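Helicase of the snf2/rad54 family (PDB 1Z5Z) probably uses ATP hydrolysis to move along or remodel duplex DNA, this portion being the C-terminal domain of its SWI2/SNF2 ATPase core. Local coordinates at residues I78-A83 with S95-R100. Sequence-based numbering, arbitrary orientation.
Sequences IVDHPA and SGKMIR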
loop_
_atom_site.group_PDB
_atom_site.type_symbol
_atom_site.label_atom_id
_atom_site.label_comp_id
_atom_site.label_asym_id
_atom_site.label_seq_id
_atom_site.Cartn_x
_atom_site.Cartn_y
_atom_site.Cartn_z
ATOM N N ILE A 78 -2.504 -8.607 -2.634
ATOM C CA ILE A 78 -2.026 -9.709 -1.816
ATOM C C ILE A 78 -1.021 -9.226 -0.774
ATOM O O ILE A 78 -1.093 -9.640 0.395
ATOM C CB ILE A 78 -1.366 -10.818 -2.723
ATOM C CG1 ILE A 78 -2.473 -11.607 -3.468
ATOM C CG2 ILE A 78 -0.487 -11.740 -1.902
ATOM C CD1 ILE A 78 -1.894 -12.661 -4.422
ATOM N N VAL A 79 -0.105 -8.341 -1.166
ATOM C CA VAL A 79 0.870 -7.871 -0.174
ATOM C C VAL A 79 0.294 -6.940 0.884
ATOM O O VAL A 79 0.977 -6.625 1.867
ATOM C CB VAL A 79 2.095 -7.191 -0.827
ATOM C CG1 VAL A 79 2.767 -8.198 -1.814
ATOM C CG2 VAL A 79 1.669 -5.907 -1.545
ATOM N N ASP A 80 -0.956 -6.500 0.691
ATOM C CA ASP A 80 -1.626 -5.639 1.652
ATOM C C ASP A 80 -2.398 -6.537 2.616
ATOM O O ASP A 80 -2.250 -6.432 3.805
ATOM C CB ASP A 80 -2.619 -4.699 0.939
ATOM C CG ASP A 80 -1.995 -3.380 0.539
ATOM O OD1 ASP A 80 -0.727 -3.262 0.549
ATOM O OD2 ASP A 80 -2.779 -2.462 0.215
ATOM N N HIS A 81 -3.263 -7.404 2.085
ATOM C CA HIS A 81 -4.051 -8.286 2.936
ATOM C C HIS A 81 -4.782 -9.342 2.119
ATOM O O HIS A 81 -5.572 -9.023 1.214
ATOM C CB HIS A 81 -5.067 -7.483 3.732
ATOM C CG HIS A 81 -5.605 -8.210 4.925
ATOM N ND1 HIS A 81 -6.267 -9.420 4.834
ATOM C CD2 HIS A 81 -5.538 -7.914 6.247
ATOM C CE1 HIS A 81 -6.579 -9.839 6.046
ATOM N NE2 HIS A 81 -6.150 -8.940 6.922
ATOM N N PRO A 82 -4.555 -10.622 2.440
ATOM C CA PRO A 82 -5.218 -11.681 1.689
ATOM C C PRO A 82 -6.743 -11.560 1.591
ATOM O O PRO A 82 -7.332 -12.030 0.623
ATOM C CB PRO A 82 -4.765 -12.952 2.409
ATOM C CG PRO A 82 -4.407 -12.496 3.776
ATOM C CD PRO A 82 -3.714 -11.186 3.510
ATOM N N ALA A 83 -7.386 -10.915 2.553
ATOM C CA ALA A 83 -8.863 -10.798 2.495
ATOM C C ALA A 83 -9.407 -9.951 1.322
ATOM O O ALA A 83 -10.596 -10.053 0.959
ATOM C CB ALA A 83 -9.387 -10.240 3.799
ATOM N N SER A 95 -1.746 -10.475 7.753
ATOM C CA SER A 95 -0.952 -9.520 6.988
ATOM C C SER A 95 0.386 -9.039 7.612
ATOM O O SER A 95 0.400 -8.394 8.637
ATOM C CB SER A 95 -1.867 -8.303 6.631
ATOM O OG SER A 95 -1.086 -7.158 6.265
ATOM N N GLY A 96 1.504 -9.345 6.963
ATOM C CA GLY A 96 2.790 -8.859 7.457
ATOM C C GLY A 96 2.747 -7.359 7.732
ATOM O O GLY A 96 3.263 -6.917 8.762
ATOM N N LYS A 97 2.121 -6.582 6.823
ATOM C CA LYS A 97 1.983 -5.122 6.959
ATOM C C LYS A 97 1.110 -4.696 8.128
ATOM O O LYS A 97 1.449 -3.768 8.860
ATOM C CB LYS A 97 1.396 -4.493 5.663
ATOM C CG LYS A 97 2.386 -4.392 4.502
ATOM C CD LYS A 97 1.836 -3.470 3.394
ATOM C CE LYS A 97 2.734 -3.469 2.187
ATOM N NZ LYS A 97 2.106 -2.742 1.066
ATOM N N MET A 98 -0.039 -5.350 8.281
ATOM C CA MET A 98 -0.946 -5.058 9.386
ATOM C C MET A 98 -0.211 -5.350 10.697
ATOM O O MET A 98 -0.331 -4.610 11.665
ATOM C CB MET A 98 -2.187 -5.956 9.297
ATOM C CG MET A 98 -3.522 -5.275 9.053
ATOM S SD MET A 98 -3.623 -3.494 8.734
ATOM C CE MET A 98 -3.844 -3.023 10.376
ATOM N N ILE A 99 0.552 -6.434 10.727
ATOM C CA ILE A 99 1.278 -6.785 11.939
ATOM C C ILE A 99 2.261 -5.672 12.304
ATOM O O ILE A 99 2.357 -5.300 13.470
ATOM C CB ILE A 99 2.024 -8.127 11.755
ATOM C CG1 ILE A 99 1.026 -9.277 11.805
ATOM C CG2 ILE A 99 3.124 -8.297 12.835
ATOM C CD1 ILE A 99 1.538 -10.562 11.125
ATOM N N ARG A 100 2.993 -5.140 11.325
ATOM C CA ARG A 100 3.923 -4.073 11.648
ATOM C C ARG A 100 3.163 -2.790 11.961
ATOM O O ARG A 100 3.615 -1.989 12.782
ATOM C CB ARG A 100 4.906 -3.802 10.495
ATOM C CG ARG A 100 5.916 -4.894 10.283
ATOM C CD ARG A 100 6.962 -4.890 11.390
ATOM N NE ARG A 100 8.280 -4.580 10.849
ATOM C CZ ARG A 100 8.979 -3.491 11.154
ATOM N NH1 ARG A 100 10.172 -3.300 10.591
ATOM N NH2 ARG A 100 8.491 -2.600 12.024
HETATM O O HOH W 1 1.685 -7.723 4.104
#
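D80 and K97 supply the charged link between the loop that follows helix 61-78 and the first turn of helix 96-110. K97 NZ donates to D80 OD1 at 2.9 Å, meeting that oxygen nearly along its C-O axis, in a buried salt bridge. The lysine reaches it with its chain extended beyond CG, which carries CD past V79 O at 3.6 Å. E227 forms a second salt bridge with the ammonium and F190 O accepts a hydrogen bond from it; the positive charge probably also eases the closeness of D80 OD2 to D191. Were K97 an alanine, D80 and E227 would probably lose their shared cation, and a gap would be likely to open beside V79 O.

Neutral hydrogen bonds show how a helix N-terminus can be tied to a loop. S95 is the N-cap of helix 96-110: its OG accepts from M98 N at 2.9 Å and donates to D80 O at 2.8 Å, tilted 27° from the carbonyl plane. One hydroxyl thus both caps the helix and crosslinks it, within the RecA-like parallel α/β fold of the second helicase lobe. One residue earlier, V79 O receives a bond from a water that accepts from K97 N.

Apolar contact centres on H81, where S95 CB approaches ring atom CD2 obliquely at 3.7 Å and M98 CG lies near the ring edge. Both imidazole nitrogens are engaged: ND1 accepts from A83 N in the ring plane, at 2.9 Å, while NE2 bonds S91 O, fixing the ring's rotation against M124 and I127 of helix 122-136.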